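Local structure of nuclease (Salmonella phage SETP3, 4QBN) at residues R6-L18 with V79-Y93. The protein is a VRR-NUC domain nuclease that probably binds nucleic acid and cleaves its phosphodiester bonds with the help of magnesium. Numbering follows the deposited sequence.
Sequences RVQKYAKERFEAL and VGSFKQVDKLIEHYY. With SO4 (sulfate ion), chain D.
The ring of Tyr10 is covered on one face by the ring of Phe82 and on the opposite face, toward the rim, by CG of its own helix neighbour Arg14. The two rings form an offset stack, with centroids 4.3 Å apart and planes at 24°. Tyr10 CB also makes a CH-pi contact over the Phe82 face. At the in-plane edge of Tyr10 lies Asp86 OD1. Tyr10 OH donates to the syn lone pair of Asp86 OD1, 2.5 Å away, and the carboxylate plane stands nearly perpendicular to the ring. Arg14 NH1 forms a salt bridge with the same oxygen. Its hydrogen bond is weak and bent, and the 2.5 Å between NH1 and OD1 is doubtfully short. The Arg14 chain bends at chi2 and chi3, which lays one guanidinium face over Ile89 CD1. Water 1 lies at the guanidinium edge and links NH1 to Asp86 O.

Residues 6-17 of helix 3-17 and helix 82-92 run nearly parallel, with their axes 27° apart, on one face of the mixed sheet of the VRR-NUC fold. Val7 reaches Val50 of the sheet, Phe15 Val38 and Leu88 Trp46. Between the helices, Val85 is a knob in a hole formed by Val7, Tyr10, Ala11 and Arg14. With CG1 anti to the backbone N (chi1 170°), Val85 turns CG1 to Tyr10 CE2 at 3.8 Å and CG2 to Ala11 CB at 4.0 Å. Further along, Ile89 CD1 touches Phe15 CE1 at 3.8 Å. Leu18 CD1 lies against Tyr93 CD2, and water 2 joins Leu18 O to Tyr93 OH. At the other end, Ser81 is the N-cap of helix 82-92: its OG accepts from Gln84 N and is also hydrogen-bonded to Glu54. Phe82 N and Lys83 N hold a sulfate, probably from crystallisation.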
ATOM      1  N   ARG A   6     -12.705 -17.241   3.192  1.00 36.41           N
ATOM      2  CA  ARG A   6     -14.048 -16.878   2.732  1.00 36.76           C
ATOM      3  C   ARG A   6     -14.371 -15.408   2.982  1.00 33.40           C
ATOM      4  O   ARG A   6     -14.995 -14.745   2.120  1.00 36.30           O
ATOM      5  CB  ARG A   6     -15.105 -17.762   3.400  1.00 40.13           C
ATOM      6  CG  ARG A   6     -15.248 -19.100   2.679  1.00 48.98           C
ATOM      7  CD  ARG A   6     -15.031 -20.275   3.581  1.00 59.58           C
ATOM      8  NE  ARG A   6     -15.845 -20.264   4.799  1.00 58.62           N
ATOM      9  CZ  ARG A   6     -15.761 -21.207   5.740  1.00 56.49           C
ATOM     10  NH1 ARG A   6     -14.910 -22.218   5.605  1.00 51.99           N
ATOM     11  NH2 ARG A   6     -16.533 -21.145   6.821  1.00 57.21           N
ATOM     12  N   VAL A   7     -13.995 -14.901   4.153  1.00 32.89           N
ATOM     13  CA  VAL A   7     -14.236 -13.488   4.448  1.00 29.40           C
ATOM     14  C   VAL A   7     -13.391 -12.650   3.507  1.00 34.09           C
ATOM     15  O   VAL A   7     -13.803 -11.588   3.039  1.00 29.24           O
ATOM     16  CB  VAL A   7     -13.901 -13.139   5.894  1.00 29.04           C
ATOM     17  CG1 VAL A   7     -14.062 -11.589   6.169  1.00 33.24           C
ATOM     18  CG2 VAL A   7     -14.797 -13.982   6.840  1.00 31.53           C
ATOM     19  N   GLN A   8     -12.155 -13.078   3.270  1.00 28.74           N
ATOM     20  CA  GLN A   8     -11.292 -12.302   2.390  1.00 28.39           C
ATOM     21  C   GLN A   8     -11.853 -12.232   0.956  1.00 29.60           C
ATOM     22  O   GLN A   8     -11.786 -11.184   0.279  1.00 28.79           O
ATOM     23  CB  GLN A   8      -9.895 -12.914   2.380  1.00 35.42           C
ATOM     24  CG  GLN A   8      -8.923 -12.114   1.601  1.00 39.81           C
ATOM     25  CD  GLN A   8      -7.520 -12.637   1.845  1.00 55.58           C
ATOM     26  OE1 GLN A   8      -6.825 -13.059   0.906  1.00 64.54           O
ATOM     27  NE2 GLN A   8      -7.108 -12.653   3.122  1.00 56.38           N
ATOM     28  N   LYS A   9     -12.379 -13.347   0.477  1.00 31.88           N
ATOM     29  CA  LYS A   9     -12.944 -13.351  -0.859  1.00 33.58           C
ATOM     30  C   LYS A   9     -14.172 -12.450  -0.956  1.00 33.47           C
ATOM     31  O   LYS A   9     -14.401 -11.796  -1.975  1.00 32.97           O
ATOM     32  CB  LYS A   9     -13.308 -14.755  -1.259  1.00 37.16           C
ATOM     33  CG  LYS A   9     -14.012 -14.887  -2.603  1.00 50.75           C
ATOM     34  CD  LYS A   9     -14.167 -16.392  -2.932  1.00 70.75           C
ATOM     35  CE  LYS A   9     -15.536 -16.762  -3.514  1.00 87.55           C
ATOM     36  NZ  LYS A   9     -15.728 -16.328  -4.932  1.00 96.03           N
ATOM     37  N   TYR A  10     -14.992 -12.440   0.082  1.00 33.45           N
ATOM     38  CA  TYR A  10     -16.196 -11.595   0.059  1.00 35.17           C
ATOM     39  C   TYR A  10     -15.816 -10.145   0.057  1.00 31.19           C
ATOM     40  O   TYR A  10     -16.398  -9.300  -0.665  1.00 31.17           O
ATOM     41  CB  TYR A  10     -17.033 -11.896   1.294  1.00 38.38           C
ATOM     42  CG  TYR A  10     -18.264 -11.068   1.425  1.00 33.56           C
ATOM     43  CD1 TYR A  10     -19.364 -11.299   0.623  1.00 37.75           C
ATOM     44  CD2 TYR A  10     -18.339 -10.076   2.389  1.00 35.84           C
ATOM     45  CE1 TYR A  10     -20.522 -10.571   0.774  1.00 40.20           C
ATOM     46  CE2 TYR A  10     -19.510  -9.322   2.554  1.00 33.32           C
ATOM     47  CZ  TYR A  10     -20.570  -9.571   1.744  1.00 38.94           C
ATOM     48  OH  TYR A  10     -21.721  -8.819   1.916  1.00 40.80           O
ATOM     49  N   ALA A  11     -14.825  -9.830   0.883  1.00 27.32           N
ATOM     50  CA  ALA A  11     -14.365  -8.467   0.955  1.00 24.10           C
ATOM     51  C   ALA A  11     -13.836  -8.057  -0.437  1.00 28.99           C
ATOM     52  O   ALA A  11     -14.107  -6.948  -0.961  1.00 29.25           O
ATOM     53  CB  ALA A  11     -13.255  -8.303   2.043  1.00 25.47           C
ATOM     54  N   LYS A  12     -13.042  -8.924  -1.027  1.00 27.64           N
ATOM     55  CA  LYS A  12     -12.480  -8.589  -2.332  1.00 27.66           C
ATOM     56  C   LYS A  12     -13.589  -8.301  -3.312  1.00 30.10           C
ATOM     57  O   LYS A  12     -13.536  -7.325  -4.048  1.00 31.13           O
ATOM     58  CB  LYS A  12     -11.591  -9.746  -2.847  1.00 33.49           C
ATOM     59  CG  LYS A  12     -11.105  -9.563  -4.279  1.00 34.66           C
ATOM     60  CD  LYS A  12     -10.021 -10.627  -4.589  1.00 45.71           C
ATOM     61  CE  LYS A  12      -9.397 -10.435  -5.939  1.00 57.10           C
ATOM     62  NZ  LYS A  12     -10.408 -10.705  -6.972  1.00 67.11           N
ATOM     63  N   GLU A  13     -14.614  -9.156  -3.335  1.00 31.13           N
ATOM     64  CA  GLU A  13     -15.749  -8.955  -4.253  1.00 30.54           C
ATOM     65  C   GLU A  13     -16.563  -7.681  -4.032  1.00 29.61           C
ATOM     66  O   GLU A  13     -16.958  -6.990  -4.986  1.00 32.61           O
ATOM     67  CB  GLU A  13     -16.668 -10.189  -4.189  1.00 35.41           C
ATOM     68  CG  GLU A  13     -15.980 -11.456  -4.759  1.00 49.52           C
ATOM     69  CD  GLU A  13     -16.780 -12.738  -4.564  1.00 66.37           C
ATOM     70  OE1 GLU A  13     -17.594 -12.820  -3.593  1.00 70.85           O
ATOM     71  OE2 GLU A  13     -16.563 -13.684  -5.369  1.00 64.21           O
ATOM     72  N   ARG A  14     -16.820  -7.362  -2.770  1.00 29.92           N
ATOM     73  CA  ARG A  14     -17.519  -6.114  -2.428  1.00 29.44           C
ATOM     74  C   ARG A  14     -16.724  -4.889  -2.853  1.00 29.71           C
ATOM     75  O   ARG A  14     -17.297  -3.938  -3.377  1.00 32.40           O
ATOM     76  CB  ARG A  14     -17.775  -6.043  -0.928  1.00 27.55           C
ATOM     77  CG  ARG A  14     -18.769  -7.117  -0.435  1.00 31.80           C
ATOM     78  CD  ARG A  14     -20.275  -6.697  -0.427  1.00 46.54           C
ATOM     79  NE  ARG A  14     -20.600  -5.255  -0.584  1.00 51.24           N
ATOM     80  CZ  ARG A  14     -21.204  -4.469   0.326  1.00 47.74           C
ATOM     81  NH1 ARG A  14     -21.550  -4.937   1.520  1.00 47.76           N
ATOM     82  NH2 ARG A  14     -21.467  -3.194   0.040  1.00 47.81           N
ATOM     83  N   PHE A  15     -15.412  -4.884  -2.623  1.00 25.73           N
ATOM     84  CA  PHE A  15     -14.599  -3.742  -3.018  1.00 24.16           C
ATOM     85  C   PHE A  15     -14.482  -3.626  -4.519  1.00 27.04           C
ATOM     86  O   PHE A  15     -14.470  -2.529  -5.066  1.00 30.05           O
ATOM     87  CB  PHE A  15     -13.189  -3.869  -2.434  1.00 25.67           C
ATOM     88  CG  PHE A  15     -13.168  -3.854  -0.924  1.00 27.54           C
ATOM     89  CD1 PHE A  15     -14.064  -3.074  -0.226  1.00 36.68           C
ATOM     90  CD2 PHE A  15     -12.217  -4.619  -0.211  1.00 30.18           C
ATOM     91  CE1 PHE A  15     -14.020  -3.029   1.190  1.00 40.80           C
ATOM     92  CE2 PHE A  15     -12.186  -4.592   1.194  1.00 30.23           C
ATOM     93  CZ  PHE A  15     -13.101  -3.796   1.878  1.00 35.23           C
ATOM     94  N   GLU A  16     -14.340  -4.751  -5.200  1.00 27.25           N
ATOM     95  CA  GLU A  16     -14.269  -4.680  -6.658  1.00 26.21           C
ATOM     96  C   GLU A  16     -15.586  -4.186  -7.270  1.00 39.36           C
ATOM     97  O   GLU A  16     -15.566  -3.503  -8.301  1.00 35.20           O
ATOM     98  CB  GLU A  16     -13.856  -6.031  -7.239  1.00 29.35           C
ATOM     99  CG  GLU A  16     -12.372  -6.341  -7.003  1.00 37.10           C
ATOM    100  CD  GLU A  16     -11.999  -7.752  -7.455  1.00 54.52           C
ATOM    101  OE1 GLU A  16     -12.937  -8.537  -7.707  1.00 67.41           O
ATOM    102  OE2 GLU A  16     -10.782  -8.072  -7.590  1.00 51.07           O
ATOM    103  N   ALA A  17     -16.716  -4.469  -6.606  1.00 37.02           N
ATOM    104  CA  ALA A  17     -18.036  -3.959  -7.041  1.00 36.43           C
ATOM    105  C   ALA A  17     -18.198  -2.445  -6.917  1.00 36.46           C
ATOM    106  O   ALA A  17     -19.060  -1.860  -7.559  1.00 39.24           O
ATOM    107  CB  ALA A  17     -19.171  -4.661  -6.273  1.00 38.39           C
ATOM    108  N   LEU A  18     -17.376  -1.813  -6.091  1.00 30.14           N
ATOM    109  CA  LEU A  18     -17.331  -0.369  -5.947  1.00 27.91           C
ATOM    110  C   LEU A  18     -16.307   0.268  -6.884  1.00 26.02           C
ATOM    111  O   LEU A  18     -16.060   1.468  -6.789  1.00 32.63           O
ATOM    112  CB  LEU A  18     -16.922  -0.005  -4.513  1.00 25.85           C
ATOM    113  CG  LEU A  18     -17.921  -0.468  -3.424  1.00 36.35           C
ATOM    114  CD1 LEU A  18     -17.282  -0.270  -2.048  1.00 40.00           C
ATOM    115  CD2 LEU A  18     -19.219   0.303  -3.530  1.00 38.56           C
ATOM    116  N   VAL A  79     -11.331  -6.840   9.795  1.00 24.61           N
ATOM    117  CA  VAL A  79     -12.670  -7.420   9.668  1.00 27.81           C
ATOM    118  C   VAL A  79     -12.579  -8.907   9.864  1.00 25.31           C
ATOM    119  O   VAL A  79     -11.592  -9.520   9.537  1.00 29.98           O
ATOM    120  CB  VAL A  79     -13.322  -7.110   8.306  1.00 31.14           C
ATOM    121  CG1 VAL A  79     -13.568  -5.568   8.146  1.00 27.89           C
ATOM    122  CG2 VAL A  79     -12.485  -7.670   7.182  1.00 30.84           C
ATOM    123  N   GLY A  80     -13.602  -9.495  10.433  1.00 27.10           N
ATOM    124  CA  GLY A  80     -13.501 -10.917  10.694  1.00 34.32           C
ATOM    125  C   GLY A  80     -14.774 -11.652  10.441  1.00 34.50           C
ATOM    126  O   GLY A  80     -14.971 -12.777  10.912  1.00 37.23           O
ATOM    127  N   SER A  81     -15.687 -11.027   9.723  1.00 34.88           N
ATOM    128  CA  SER A  81     -16.939 -11.711   9.411  1.00 35.79           C
ATOM    129  C   SER A  81     -17.536 -10.969   8.253  1.00 29.94           C
ATOM    130  O   SER A  81     -17.163  -9.842   7.985  1.00 32.05           O
ATOM    131  CB  SER A  81     -17.925 -11.653  10.596  1.00 41.47           C
ATOM    132  OG  SER A  81     -18.281 -10.276  10.834  1.00 39.27           O
ATOM    133  N   PHE A  82     -18.506 -11.585   7.581  1.00 35.83           N
ATOM    134  CA  PHE A  82     -19.181 -10.891   6.471  1.00 35.37           C
ATOM    135  C   PHE A  82     -19.885  -9.625   6.960  1.00 41.47           C
ATOM    136  O   PHE A  82     -19.951  -8.605   6.254  1.00 35.74           O
ATOM    137  CB  PHE A  82     -20.240 -11.783   5.834  1.00 39.32           C
ATOM    138  CG  PHE A  82     -19.675 -12.829   4.893  1.00 45.24           C
ATOM    139  CD1 PHE A  82     -18.609 -13.630   5.278  1.00 49.64           C
ATOM    140  CD2 PHE A  82     -20.226 -13.021   3.634  1.00 51.93           C
ATOM    141  CE1 PHE A  82     -18.091 -14.629   4.421  1.00 56.01           C
ATOM    142  CE2 PHE A  82     -19.704 -14.008   2.770  1.00 55.51           C
ATOM    143  CZ  PHE A  82     -18.633 -14.802   3.175  1.00 50.86           C
ATOM    144  N   LYS A  83     -20.473  -9.701   8.152  1.00 35.38           N
ATOM    145  CA  LYS A  83     -21.187  -8.544   8.674  1.00 38.69           C
ATOM    146  C   LYS A  83     -20.222  -7.371   8.877  1.00 35.42           C
ATOM    147  O   LYS A  83     -20.568  -6.197   8.600  1.00 36.58           O
ATOM    148  CB  LYS A  83     -21.898  -8.934   9.978  1.00 44.01           C
ATOM    149  CG  LYS A  83     -22.892  -7.916  10.489  1.00 50.64           C
ATOM    150  CD  LYS A  83     -23.877  -8.612  11.407  1.00 67.91           C
ATOM    151  CE  LYS A  83     -24.995  -7.661  11.874  1.00 81.17           C
ATOM    152  NZ  LYS A  83     -24.543  -6.661  12.917  1.00 85.44           N
ATOM    153  N   GLN A  84     -19.012  -7.655   9.346  1.00 32.00           N
ATOM    154  CA  GLN A  84     -18.056  -6.583   9.552  1.00 29.71           C
ATOM    155  C   GLN A  84     -17.631  -5.958   8.253  1.00 32.07           C
ATOM    156  O   GLN A  84     -17.312  -4.782   8.215  1.00 28.29           O
ATOM    157  CB  GLN A  84     -16.830  -7.040  10.359  1.00 31.60           C
ATOM    158  CG  GLN A  84     -17.223  -7.199  11.856  1.00 33.70           C
ATOM    159  CD  GLN A  84     -16.074  -7.617  12.739  1.00 43.32           C
ATOM    160  OE1 GLN A  84     -15.095  -8.164  12.272  1.00 39.71           O
ATOM    161  NE2 GLN A  84     -16.220  -7.411  14.047  1.00 42.56           N
ATOM    162  N   VAL A  85     -17.552  -6.749   7.178  1.00 29.59           N
ATOM    163  CA  VAL A  85     -17.222  -6.162   5.884  1.00 25.12           C
ATOM    164  C   VAL A  85     -18.327  -5.189   5.468  1.00 28.95           C
ATOM    165  O   VAL A  85     -18.090  -4.049   5.002  1.00 25.34           O
ATOM    166  CB  VAL A  85     -17.065  -7.272   4.799  1.00 28.70           C
ATOM    167  CG1 VAL A  85     -16.956  -6.681   3.384  1.00 28.32           C
ATOM    168  CG2 VAL A  85     -15.825  -8.121   5.103  1.00 28.21           C
ATOM    169  N   ASP A  86     -19.551  -5.648   5.612  1.00 29.38           N
ATOM    170  CA  ASP A  86     -20.720  -4.817   5.262  1.00 33.08           C
ATOM    171  C   ASP A  86     -20.776  -3.510   6.085  1.00 34.65           C
ATOM    172  O   ASP A  86     -21.021  -2.431   5.513  1.00 31.41           O
ATOM    173  CB  ASP A  86     -22.010  -5.607   5.460  1.00 42.36           C
ATOM    174  CG  ASP A  86     -22.141  -6.790   4.486  1.00 52.87           C
ATOM    175  OD1 ASP A  86     -21.609  -6.724   3.338  1.00 51.03           O
ATOM    176  OD2 ASP A  86     -22.786  -7.791   4.875  1.00 56.12           O
ATOM    177  N   LYS A  87     -20.494  -3.594   7.393  1.00 32.85           N
ATOM    178  CA  LYS A  87     -20.503  -2.389   8.262  1.00 34.33           C
ATOM    179  C   LYS A  87     -19.393  -1.456   7.942  1.00 29.36           C
ATOM    180  O   LYS A  87     -19.543  -0.257   8.063  1.00 30.36           O
ATOM    181  CB  LYS A  87     -20.406  -2.730   9.730  1.00 40.23           C
ATOM    182  CG  LYS A  87     -21.632  -3.286  10.258  1.00 56.87           C
ATOM    183  CD  LYS A  87     -21.402  -3.617  11.710  1.00 72.18           C
ATOM    184  CE  LYS A  87     -22.623  -4.255  12.291  1.00 82.95           C
ATOM    185  NZ  LYS A  87     -22.460  -4.546  13.743  1.00 89.57           N
ATOM    186  N   LEU A  88     -18.232  -2.001   7.592  1.00 24.89           N
ATOM    187  CA  LEU A  88     -17.110  -1.139   7.208  1.00 25.53           C
ATOM    188  C   LEU A  88     -17.492  -0.286   5.986  1.00 26.83           C
ATOM    189  O   LEU A  88     -17.266   0.942   5.927  1.00 27.53           O
ATOM    190  CB  LEU A  88     -15.868  -2.000   6.926  1.00 25.80           C
ATOM    191  CG  LEU A  88     -14.710  -1.292   6.246  1.00 28.30           C
ATOM    192  CD1 LEU A  88     -14.178  -0.190   7.195  1.00 31.87           C
ATOM    193  CD2 LEU A  88     -13.623  -2.367   5.870  1.00 24.28           C
ATOM    194  N   ILE A  89     -18.058  -0.925   4.967  1.00 24.51           N
ATOM    195  CA  ILE A  89     -18.436  -0.154   3.803  1.00 23.39           C
ATOM    196  C   ILE A  89     -19.529   0.857   4.115  1.00 33.74           C
ATOM    197  O   ILE A  89     -19.462   2.016   3.679  1.00 31.25           O
ATOM    198  CB  ILE A  89     -18.815  -1.138   2.648  1.00 27.19           C
ATOM    199  CG1 ILE A  89     -17.522  -1.877   2.242  1.00 28.05           C
ATOM    200  CG2 ILE A  89     -19.446  -0.398   1.507  1.00 31.77           C
ATOM    201  CD1 ILE A  89     -17.836  -3.093   1.301  1.00 26.52           C
ATOM    202  N   GLU A  90     -20.530   0.442   4.880  1.00 29.69           N
ATOM    203  CA  GLU A  90     -21.634   1.328   5.208  1.00 28.70           C
ATOM    204  C   GLU A  90     -21.171   2.559   5.958  1.00 27.96           C
ATOM    205  O   GLU A  90     -21.657   3.677   5.733  1.00 33.33           O
ATOM    206  CB  GLU A  90     -22.680   0.590   6.056  1.00 32.62           C
ATOM    207  CG  GLU A  90     -23.898   1.463   6.364  1.00 50.92           C
ATOM    208  CD  GLU A  90     -24.933   0.766   7.220  1.00 73.51           C
ATOM    209  OE1 GLU A  90     -24.605  -0.306   7.784  1.00 78.41           O
ATOM    210  OE2 GLU A  90     -26.078   1.291   7.319  1.00 82.08           O
ATOM    211  N   HIS A  91     -20.238   2.364   6.864  1.00 27.00           N
ATOM    212  CA  HIS A  91     -19.868   3.450   7.780  1.00 31.79           C
ATOM    213  C   HIS A  91     -18.704   4.339   7.329  1.00 25.66           C
ATOM    214  O   HIS A  91     -18.598   5.487   7.754  1.00 30.95           O
ATOM    215  CB  HIS A  91     -19.515   2.834   9.136  1.00 28.52           C
ATOM    216  CG  HIS A  91     -20.721   2.413   9.908  1.00 28.65           C
ATOM    217  ND1 HIS A  91     -20.640   1.626  11.036  1.00 40.65           N
ATOM    218  CD2 HIS A  91     -22.037   2.673   9.717  1.00 32.84           C
ATOM    219  CE1 HIS A  91     -21.862   1.413  11.505  1.00 41.00           C
ATOM    220  NE2 HIS A  91     -22.722   2.052  10.730  1.00 41.27           N
ATOM    221  N   TYR A  92     -17.816   3.794   6.535  1.00 22.54           N
ATOM    222  CA  TYR A  92     -16.560   4.453   6.170  1.00 24.98           C
ATOM    223  C   TYR A  92     -16.485   4.805   4.710  1.00 29.52           C
ATOM    224  O   TYR A  92     -15.663   5.628   4.351  1.00 30.03           O
ATOM    225  CB  TYR A  92     -15.307   3.629   6.533  1.00 23.94           C
ATOM    226  CG  TYR A  92     -15.089   3.647   8.041  1.00 25.07           C
ATOM    227  CD1 TYR A  92     -15.816   2.792   8.862  1.00 26.59           C
ATOM    228  CD2 TYR A  92     -14.216   4.599   8.635  1.00 23.95           C
ATOM    229  CE1 TYR A  92     -15.668   2.834  10.235  1.00 28.98           C
ATOM    230  CE2 TYR A  92     -14.038   4.653  10.009  1.00 27.15           C
ATOM    231  CZ  TYR A  92     -14.771   3.768  10.791  1.00 27.99           C
ATOM    232  OH  TYR A  92     -14.640   3.819  12.138  1.00 31.95           O
ATOM    233  N   TYR A  93     -17.320   4.225   3.861  1.00 28.49           N
ATOM    234  CA  TYR A  93     -17.195   4.598   2.440  1.00 29.19           C
ATOM    235  C   TYR A  93     -18.318   5.559   2.075  1.00 41.52           C
ATOM    236  O   TYR A  93     -19.419   5.113   1.850  1.00 44.93           O
ATOM    237  CB  TYR A  93     -17.195   3.339   1.534  1.00 31.68           C
ATOM    238  CG  TYR A  93     -16.738   3.645   0.124  1.00 32.56           C
ATOM    239  CD1 TYR A  93     -15.477   4.187  -0.109  1.00 35.17           C
ATOM    240  CD2 TYR A  93     -17.546   3.396  -0.949  1.00 35.29           C
ATOM    241  CE1 TYR A  93     -15.043   4.499  -1.403  1.00 30.20           C
ATOM    242  CE2 TYR A  93     -17.113   3.651  -2.262  1.00 31.96           C
ATOM    243  CZ  TYR A  93     -15.855   4.190  -2.474  1.00 33.08           C
ATOM    244  OH  TYR A  93     -15.434   4.486  -3.761  1.00 32.22           O
TER
HETATM  245  S   SO4 D 102     -21.077 -13.601   9.608  1.00 62.40           S
HETATM  246  O1  SO4 D 102     -21.070 -14.014  11.018  1.00 69.88           O
HETATM  247  O2  SO4 D 102     -19.799 -14.071   8.972  1.00 53.00           O
HETATM  248  O3  SO4 D 102     -22.247 -14.103   8.885  1.00 70.91           O
HETATM  249  O4  SO4 D 102     -21.263 -12.155   9.561  1.00 51.89           O
HETATM  250  O   HOH W   1     -22.431  -2.472   3.266  1.00 42.25           O
HETATM  251  O   HOH W   2     -17.118   3.801  -5.815  1.00 29.15           O